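Local atomic coordinates of methionine import ATP-binding protein metN 2 (PDB entry 2QSW), a protein that belongs to the ATP-binding subunits of ABC-type importers and is represented here by its C-terminal NIL domain, a member of the ACT-like clan. Residues A[29-34]-A[91-96]; A[37-42]-A[85-90]. All coordinates share one frame; numbering follows the deposited sequence.

Interaction 1. Residues A[29-34]-A[91-96]; sequences LFHGEQ and RVETEV. With ZN (zinc ion), chain B.
His31 and Glu33 meet Glu93 around a zinc ion that joins the end of strand 24-31 and the turn after it to strand 93-96. His31 ND1 lies 1.9 Å from the zinc, while Glu33 OE2 and Glu93 OE1 each supply one carboxylate oxygen, the latter at 2.0 Å. A water fills the fourth position, 2.1 Å from the metal. At zinc, His31 ND1 makes an angle of 125° with Glu33 OE2 and 104° with Glu93 OE1, a distorted tetrahedron. Glu93 OE1 sits at the edge of the imidazole, in its plane, but the carboxylate stands steeply to the ring. A bend in the Glu93 chain (chi2 95°) carries CD toward the metal. The water also receives a hydrogen bond from His31 N and lies 2.7 Å from Leu29 O, with Arg91 O equally near, so the backbone of both segments lines the site.

The tight part is on the buried side, where Val92 packs. Its CG1 lies over one face of the Phe30 ring, displaced toward CE1 and CZ, and its CG2 comes within 3.8 Å of Phe30 CE1 and touches Gln34 CB. Leu29 N bonds to Glu93 O at 2.9 Å, joining the strands; beyond Phe30, strand 64-74 continues the packing through Leu69. The outer side is looser and more polar: exposed Arg91 lays its guanidinium face over Glu33 O, with CZ 3.3 Å from that oxygen. The carbonyl stands above the centre of the flat group, and the NE angle is too poor for a hydrogen bond.

Two carboxylates brought this close would probably repel without a cation between them; zinc likely offsets their charge and polarises the bound water, adding a metal link between turn and strand to the backbone bond and apolar packing.

Interaction 2. Residues A[37-42]-A[85-90]; sequences LPIISH and EGLRKL. With ZN (zinc ion), chain C.
Both helices of the beta-alpha-beta-beta-alpha-beta domain meet here, the first turn of helix 39-47 against the C-terminal end of helix 77-89, through Leu37, Ile39, His42, Leu87 and Leu90. No hydrogen bond crosses; the join is made by side-chain carbons. Leu90, the first residue to leave helical geometry, directs CD1 at His42 CD2, 4.0 Å away, and its CD1 also approaches Ile39 CD1, while CD2 faces Leu37 CD2 at 4.4 Å. Deeper in, Ile39 CG2 stands 3.5 Å from Leu87 CD2, though Ile39 has two conformers, so the apparent tightness is doubtful. Leu87 also rests on Leu28 of the sheet, placing this inner end against the domain core.

Within its own segment the His42 imidazole is packed on one face by Leu37 CD2, 3.8 Å above the plane and offset toward the rim. Its CB points toward the other helix, chi1 (-175°) sets CG anti to the backbone N, and NE2 binds a zinc ion at 2.0 Å. Glu46, one helical turn later, is a second ligand. At the helix start, Pro38 O accepts from His42 N at 2.9 Å and from Ser41 OG. Two helices side by side on one face of a four-stranded antiparallel sheet, in beta-alpha-beta-beta-alpha-beta order, are typical of the ferredoxin-like fold of ACT domains, here with the His42-Glu46 zinc site beside the helix contact.

The centres of interactions 1 and 2 lie 9 Å apart, and the chain runs directly from one to the other at residues 90-91. A Schellman motif with Arg91 as its C' residue ends helix 77-89: Val92 N reaches Leu87 O at 2.9 Å, so a residue packed between the helices in interaction 2 also receives the start of the strand in interaction 1. Farther along, Arg88 NH2 lies 2.7 Å from Thr94 O, a probable hydrogen bond tying strand to helix again. Each contact has its own zinc; the two ions are 16.9 Å apart and share no ligand. Beyond both, Glu95 and Glu100 bind zinc together with Glu95 and Glu100 of the second subunit.

Interaction 1. Residues A[29-34]-A[91-96]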
ATOM      1  N   LEU A  29      -3.104   0.057 -11.332  1.00 13.77           N
ATOM      2  CA  LEU A  29      -3.140   1.028 -12.454  1.00 14.09           C
ATOM      3  C   LEU A  29      -2.222   0.592 -13.576  1.00 13.38           C
ATOM      4  O   LEU A  29      -1.092   0.104 -13.320  1.00 13.35           O
ATOM      5  CB  LEU A  29      -2.673   2.416 -11.971  1.00 14.05           C
ATOM      6  CG  LEU A  29      -3.494   3.037 -10.856  1.00 16.29           C
ATOM      7  CD1 LEU A  29      -2.952   4.462 -10.461  1.00 17.59           C
ATOM      8  CD2 LEU A  29      -4.998   3.021 -11.181  1.00 18.56           C
ATOM      9  N   PHE A  30      -2.714   0.737 -14.823  1.00 12.52           N
ATOM     10  CA  PHE A  30      -1.995   0.339 -16.040  1.00 13.22           C
ATOM     11  C   PHE A  30      -1.896   1.585 -16.893  1.00 12.90           C
ATOM     12  O   PHE A  30      -2.906   2.205 -17.177  1.00 13.92           O
ATOM     13  CB  PHE A  30      -2.769  -0.747 -16.804  1.00 13.98           C
ATOM     14  CG  PHE A  30      -2.946  -2.015 -16.000  1.00 13.62           C
ATOM     15  CD1 PHE A  30      -1.967  -2.998 -15.990  1.00 14.78           C
ATOM     16  CD2 PHE A  30      -4.033  -2.159 -15.179  1.00 15.50           C
ATOM     17  CE1 PHE A  30      -2.108  -4.158 -15.221  1.00 16.45           C
ATOM     18  CE2 PHE A  30      -4.191  -3.334 -14.432  1.00 14.87           C
ATOM     19  CZ  PHE A  30      -3.243  -4.305 -14.443  1.00 16.76           C
ATOM     20  N   HIS A  31      -0.667   2.014 -17.195  1.00 13.21           N
ATOM     21  CA  HIS A  31      -0.447   3.197 -18.045  1.00 13.67           C
ATOM     22  C   HIS A  31       0.216   2.818 -19.369  1.00 14.69           C
ATOM     23  O   HIS A  31       0.547   3.698 -20.166  1.00 15.75           O
ATOM     24  CB  HIS A  31       0.433   4.227 -17.329  1.00 14.14           C
ATOM     25  CG  HIS A  31      -0.076   4.636 -15.983  1.00 15.01           C
ATOM     26  ND1 HIS A  31       0.308   4.020 -14.783  1.00 13.27           N
ATOM     27  CD2 HIS A  31      -0.933   5.628 -15.657  1.00 14.00           C
ATOM     28  CE1 HIS A  31      -0.316   4.633 -13.791  1.00 13.18           C
ATOM     29  NE2 HIS A  31      -1.077   5.607 -14.289  1.00 15.09           N
ATOM     30  N   GLY A  32       0.402   1.534 -19.617  1.00 14.21           N
ATOM     31  CA  GLY A  32       1.061   1.022 -20.819  1.00 14.47           C
ATOM     32  C   GLY A  32       2.524   0.735 -20.641  1.00 15.29           C
ATOM     33  O   GLY A  32       3.147   0.163 -21.549  1.00 16.52           O
ATOM     34  N   GLU A  33       3.081   1.151 -19.487  1.00 14.35           N
ATOM     35  CA  GLU A  33       4.464   0.868 -19.173  1.00 14.47           C
ATOM     36  C   GLU A  33       4.696  -0.450 -18.428  1.00 15.03           C
ATOM     37  O   GLU A  33       5.841  -0.884 -18.239  1.00 15.68           O
ATOM     38  CB  GLU A  33       5.091   2.028 -18.388  1.00 13.98           C
ATOM     39  CG  GLU A  33       4.940   2.015 -16.876  1.00 13.15           C
ATOM     40  CD  GLU A  33       3.539   2.292 -16.302  1.00 12.81           C
ATOM     41  OE1 GLU A  33       2.488   2.092 -16.980  1.00 14.65           O
ATOM     42  OE2 GLU A  33       3.440   2.655 -15.088  1.00 14.37           O
ATOM     43  N   GLN A  34       3.601  -1.089 -18.025  1.00 14.83           N
ATOM     44  CA  GLN A  34       3.699  -2.341 -17.262  1.00 14.39           C
ATOM     45  C   GLN A  34       4.448  -3.437 -18.008  1.00 14.26           C
ATOM     46  O   GLN A  34       4.499  -3.459 -19.248  1.00 14.61           O
ATOM     47  CB  GLN A  34       2.308  -2.843 -16.869  1.00 13.57           C
ATOM     48  CG  GLN A  34       1.441  -3.197 -18.077  1.00 13.73           C
ATOM     49  CD  GLN A  34       0.532  -2.031 -18.557  1.00 12.63           C
ATOM     50  OE1 GLN A  34       0.712  -0.882 -18.185  1.00 14.54           O
ATOM     51  NE2 GLN A  34      -0.466  -2.369 -19.409  1.00 16.24           N
ATOM     52  N   ARG A  91       5.834  -2.711 -12.633  1.00 13.65           N
ATOM     53  CA  ARG A  91       5.405  -1.412 -13.181  1.00 13.43           C
ATOM     54  C   ARG A  91       3.892  -1.315 -13.283  1.00 13.09           C
ATOM     55  O   ARG A  91       3.334  -0.636 -14.148  1.00 14.71           O
ATOM     56  CB  ARG A  91       6.167  -1.078 -14.473  1.00 14.05           C
ATOM     57  CG  ARG A  91       7.714  -1.187 -14.295  1.00 14.53           C
ATOM     58  CD  ARG A  91       8.551  -1.237 -15.571  1.00 14.92           C
ATOM     59  NE  ARG A  91       8.442   0.030 -16.292  1.00 16.84           N
ATOM     60  CZ  ARG A  91       8.888   0.258 -17.529  1.00 17.88           C
ATOM     61  NH1 ARG A  91       9.453  -0.697 -18.238  1.00 18.23           N
ATOM     62  NH2 ARG A  91       8.694   1.464 -18.072  1.00 18.02           N
ATOM     63  N   VAL A  92       3.219  -1.980 -12.337  1.00 13.21           N
ATOM     64  CA  VAL A  92       1.820  -1.826 -12.101  1.00 12.91           C
ATOM     65  C   VAL A  92       1.652  -1.160 -10.719  1.00 13.40           C
ATOM     66  O   VAL A  92       1.800  -1.809  -9.677  1.00 13.26           O
ATOM     67  CB  VAL A  92       1.059  -3.226 -12.123  1.00 13.83           C
ATOM     68  CG1 VAL A  92      -0.396  -3.003 -11.788  1.00 12.61           C
ATOM     69  CG2 VAL A  92       1.237  -3.953 -13.447  1.00 13.27           C
ATOM     70  N   GLU A  93       1.328   0.118 -10.717  1.00 12.84           N
ATOM     71  CA  GLU A  93       1.117   0.853  -9.456  1.00 13.44           C
ATOM     72  C   GLU A  93      -0.065   0.230  -8.710  1.00 13.48           C
ATOM     73  O   GLU A  93      -1.122  -0.003  -9.278  1.00 12.97           O
ATOM     74  CB  GLU A  93       0.846   2.310  -9.692  1.00 13.43           C
ATOM     75  CG  GLU A  93       2.019   3.099 -10.239  1.00 14.00           C
ATOM     76  CD  GLU A  93       2.035   3.232 -11.762  1.00 15.67           C
ATOM     77  OE1 GLU A  93       1.439   2.365 -12.453  1.00 16.58           O
ATOM     78  OE2 GLU A  93       2.616   4.207 -12.260  1.00 15.16           O
ATOM     79  N   THR A  94       0.136  -0.083  -7.436  1.00 13.43           N
ATOM     80  CA  THR A  94      -0.810  -0.878  -6.680  1.00 14.03           C
ATOM     81  C   THR A  94      -0.919  -0.295  -5.288  1.00 14.42           C
ATOM     82  O   THR A  94       0.082   0.027  -4.657  1.00 15.09           O
ATOM     83  CB  THR A  94      -0.340  -2.340  -6.630  1.00 13.77           C
ATOM     84  OG1 THR A  94      -0.162  -2.854  -7.966  1.00 13.72           O
ATOM     85  CG2 THR A  94      -1.363  -3.224  -5.899  1.00 13.40           C
ATOM     86  N   GLU A  95      -2.138  -0.172  -4.816  1.00 15.01           N
ATOM     87  CA  GLU A  95      -2.337   0.162  -3.427  1.00 17.78           C
ATOM     88  C   GLU A  95      -3.575  -0.447  -2.800  1.00 16.37           C
ATOM     89  O   GLU A  95      -4.582  -0.663  -3.448  1.00 15.44           O
ATOM     90  CB  GLU A  95      -2.292   1.628  -3.225  1.00 19.61           C
ATOM     91  CG  GLU A  95      -3.389   2.391  -3.805  1.00 19.34           C
ATOM     92  CD  GLU A  95      -3.341   3.891  -3.327  1.00 23.60           C
ATOM     93  OE1 GLU A  95      -2.241   4.469  -3.271  1.00 26.93           O
ATOM     94  OE2 GLU A  95      -4.388   4.503  -2.987  1.00 27.91           O
ATOM     95  N   VAL A  96      -3.435  -0.740  -1.510  1.00 14.53           N
ATOM     96  CA  VAL A  96      -4.480  -1.362  -0.729  1.00 13.99           C
ATOM     97  C   VAL A  96      -5.515  -0.291  -0.437  1.00 14.20           C
ATOM     98  O   VAL A  96      -5.219   0.715   0.194  1.00 14.55           O
ATOM     99  CB  VAL A  96      -3.907  -1.941   0.608  1.00 14.23           C
ATOM    100  CG1 VAL A  96      -5.031  -2.471   1.466  1.00 14.61           C
ATOM    101  CG2 VAL A  96      -2.892  -3.019   0.310  1.00 16.31           C
TER
HETATM  102 ZN    ZN B 201       1.630   2.666 -14.391  1.00 14.58          ZN
HETATM  103  O   HOH W   1       1.056   0.665 -14.802  1.00 13.46           O

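Interaction 2. Residues A[37-42]-A[85-90]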
ATOM      1  N   LEU A  37       4.035  -9.184 -19.796  1.00 18.40           N
ATOM      2  CA  LEU A  37       3.808 -10.573 -19.482  1.00 18.60           C
ATOM      3  C   LEU A  37       2.369 -10.702 -18.951  1.00 16.82           C
ATOM      4  O   LEU A  37       1.668  -9.678 -18.763  1.00 16.15           O
ATOM      5  CB  LEU A  37       4.908 -11.120 -18.556  1.00 19.90           C
ATOM      6  CG  LEU A  37       5.112 -10.402 -17.225  1.00 20.82           C
ATOM      7  CD1 LEU A  37       3.969 -10.758 -16.311  1.00 23.71           C
ATOM      8  CD2 LEU A  37       6.385 -10.746 -16.525  1.00 21.70           C
ATOM      9  N   PRO A  38       1.863 -11.949 -18.851  1.00 16.64           N
ATOM     10  CA  PRO A  38       0.489 -12.175 -18.377  1.00 15.68           C
ATOM     11  C   PRO A  38       0.396 -11.933 -16.866  1.00 14.98           C
ATOM     12  O   PRO A  38       0.589 -12.825 -16.062  1.00 14.98           O
ATOM     13  CB  PRO A  38       0.226 -13.610 -18.790  1.00 15.62           C
ATOM     14  CG  PRO A  38       1.276 -13.925 -19.840  1.00 18.04           C
ATOM     15  CD  PRO A  38       2.466 -13.204 -19.312  1.00 17.21           C
ATOM     16  N   ILE A  39       0.188 -10.678 -16.521  1.00 14.61           N
ATOM     17  CA  ILE A  39       0.378 -10.164 -15.144  0.50 15.07           C
ATOM     18  C   ILE A  39      -0.387 -10.955 -14.095  1.00 14.79           C
ATOM     19  O   ILE A  39       0.170 -11.412 -13.078  1.00 14.76           O
ATOM     20  CB  ILE A  39      -0.105  -8.696 -15.039  0.50 15.42           C
ATOM     21  CG1 ILE A  39       0.764  -7.765 -15.887  0.50 16.87           C
ATOM     22  CG2 ILE A  39      -0.110  -8.211 -13.571  0.50 14.99           C
ATOM     23  CD1 ILE A  39       2.175  -7.628 -15.428  0.50 18.05           C
ATOM     24  N   ILE A  40      -1.687 -11.135 -14.335  1.00 15.60           N
ATOM     25  CA  ILE A  40      -2.505 -11.730 -13.265  1.00 15.39           C
ATOM     26  C   ILE A  40      -2.128 -13.178 -13.043  1.00 14.00           C
ATOM     27  O   ILE A  40      -1.924 -13.627 -11.904  1.00 14.51           O
ATOM     28  CB  ILE A  40      -4.015 -11.587 -13.499  1.00 17.62           C
ATOM     29  CG1 ILE A  40      -4.402 -10.104 -13.485  1.00 20.90           C
ATOM     30  CG2 ILE A  40      -4.791 -12.396 -12.456  1.00 18.28           C
ATOM     31  CD1 ILE A  40      -4.143  -9.332 -12.165  1.00 24.66           C
ATOM     32  N   SER A  41      -1.997 -13.967 -14.110  1.00 12.93           N
ATOM     33  CA  SER A  41      -1.556 -15.363 -13.890  1.00 12.05           C
ATOM     34  C   SER A  41      -0.144 -15.435 -13.306  1.00 12.23           C
ATOM     35  O   SER A  41       0.173 -16.347 -12.514  1.00 12.67           O
ATOM     36  CB  SER A  41      -1.655 -16.202 -15.173  1.00 12.32           C
ATOM     37  OG  SER A  41      -1.023 -15.540 -16.238  1.00 13.18           O
ATOM     38  N   HIS A  42       0.720 -14.510 -13.724  1.00 13.04           N
ATOM     39  CA  HIS A  42       2.081 -14.498 -13.240  1.00 12.77           C
ATOM     40  C   HIS A  42       2.129 -14.391 -11.698  1.00 11.97           C
ATOM     41  O   HIS A  42       2.808 -15.150 -11.014  1.00 13.16           O
ATOM     42  CB  HIS A  42       2.800 -13.326 -13.872  1.00 12.49           C
ATOM     43  CG  HIS A  42       4.253 -13.268 -13.552  1.00 13.04           C
ATOM     44  ND1 HIS A  42       5.211 -13.829 -14.366  1.00 16.36           N
ATOM     45  CD2 HIS A  42       4.916 -12.730 -12.506  1.00 12.86           C
ATOM     46  CE1 HIS A  42       6.405 -13.631 -13.833  1.00 15.83           C
ATOM     47  NE2 HIS A  42       6.255 -12.958 -12.711  1.00 13.51           N
ATOM     48  N   GLU A  85       3.885  -5.849  -3.737  1.00 13.32           N
ATOM     49  CA  GLU A  85       5.180  -5.230  -4.136  1.00 13.61           C
ATOM     50  C   GLU A  85       5.623  -5.794  -5.488  1.00 13.14           C
ATOM     51  O   GLU A  85       6.212  -5.053  -6.310  1.00 13.32           O
ATOM     52  CB  GLU A  85       6.248  -5.444  -3.065  1.00 14.56           C
ATOM     53  CG  GLU A  85       7.527  -4.667  -3.268  1.00 16.33           C
ATOM     54  CD  GLU A  85       7.354  -3.175  -3.389  1.00 20.51           C
ATOM     55  OE1 GLU A  85       6.364  -2.618  -2.866  1.00 19.04           O
ATOM     56  OE2 GLU A  85       8.265  -2.569  -4.018  1.00 23.92           O
ATOM     57  N   GLY A  86       5.345  -7.078  -5.747  1.00 13.28           N
ATOM     58  CA  GLY A  86       5.659  -7.687  -7.045  1.00 12.88           C
ATOM     59  C   GLY A  86       5.029  -6.930  -8.208  1.00 12.14           C
ATOM     60  O   GLY A  86       5.704  -6.575  -9.195  1.00 13.63           O
ATOM     61  N   LEU A  87       3.734  -6.646  -8.086  1.00 11.71           N
ATOM     62  CA  LEU A  87       3.009  -5.820  -9.056  1.00 12.38           C
ATOM     63  C   LEU A  87       3.700  -4.493  -9.269  1.00 12.56           C
ATOM     64  O   LEU A  87       3.928  -4.055 -10.403  1.00 13.04           O
ATOM     65  CB  LEU A  87       1.557  -5.628  -8.602  1.00 12.48           C
ATOM     66  CG  LEU A  87       0.633  -6.858  -8.807  1.00 12.53           C
ATOM     67  CD1 LEU A  87      -0.637  -6.730  -7.968  1.00 13.38           C
ATOM     68  CD2 LEU A  87       0.334  -7.098 -10.333  1.00 14.77           C
ATOM     69  N   ARG A  88       4.068  -3.826  -8.175  1.00 12.03           N
ATOM     70  CA  ARG A  88       4.729  -2.522  -8.288  0.50 12.54           C
ATOM     71  C   ARG A  88       6.032  -2.631  -9.055  1.00 12.19           C
ATOM     72  O   ARG A  88       6.339  -1.795  -9.900  1.00 12.92           O
ATOM     73  CB  ARG A  88       5.004  -1.948  -6.909  0.50 12.59           C
ATOM     74  CG  ARG A  88       3.730  -1.463  -6.244  0.50 11.86           C
ATOM     75  CD  ARG A  88       3.951  -1.230  -4.779  0.50 13.20           C
ATOM     76  NE  ARG A  88       2.744  -0.757  -4.124  0.50 11.08           N
ATOM     77  CZ  ARG A  88       2.559  -0.778  -2.813  0.50 14.49           C
ATOM     78  NH1 ARG A  88       3.521  -1.228  -2.018  0.50 14.80           N
ATOM     79  NH2 ARG A  88       1.419  -0.346  -2.299  0.50 13.29           N
ATOM     80  N   LYS A  89       6.800  -3.663  -8.767  1.00 11.70           N
ATOM     81  CA  LYS A  89       8.100  -3.876  -9.432  1.00 13.10           C
ATOM     82  C   LYS A  89       7.938  -4.203 -10.917  1.00 12.99           C
ATOM     83  O   LYS A  89       8.790  -3.860 -11.744  1.00 14.14           O
ATOM     84  CB  LYS A  89       8.900  -4.958  -8.710  1.00 13.26           C
ATOM     85  CG  LYS A  89       9.362  -4.484  -7.297  1.00 13.98           C
ATOM     86  CD  LYS A  89      10.127  -5.579  -6.504  1.00 15.88           C
ATOM     87  CE  LYS A  89       9.204  -6.727  -6.054  1.00 16.66           C
ATOM     88  NZ  LYS A  89       9.854  -7.681  -5.172  1.00 15.58           N
ATOM     89  N   LEU A  90       6.833  -4.873 -11.243  1.00 13.73           N
ATOM     90  CA  LEU A  90       6.411  -5.127 -12.624  1.00 13.73           C
ATOM     91  C   LEU A  90       5.768  -3.881 -13.278  1.00 13.59           C
ATOM     92  O   LEU A  90       5.253  -3.993 -14.392  1.00 15.54           O
ATOM     93  CB  LEU A  90       5.451  -6.319 -12.682  1.00 14.26           C
ATOM     94  CG  LEU A  90       6.097  -7.657 -12.248  1.00 14.82           C
ATOM     95  CD1 LEU A  90       4.979  -8.724 -12.177  1.00 17.27           C
ATOM     96  CD2 LEU A  90       7.260  -8.058 -13.183  1.00 14.76           C
TER
HETATM   97 ZN    ZN C 202       7.695 -12.760 -11.301  1.00 16.95          ZN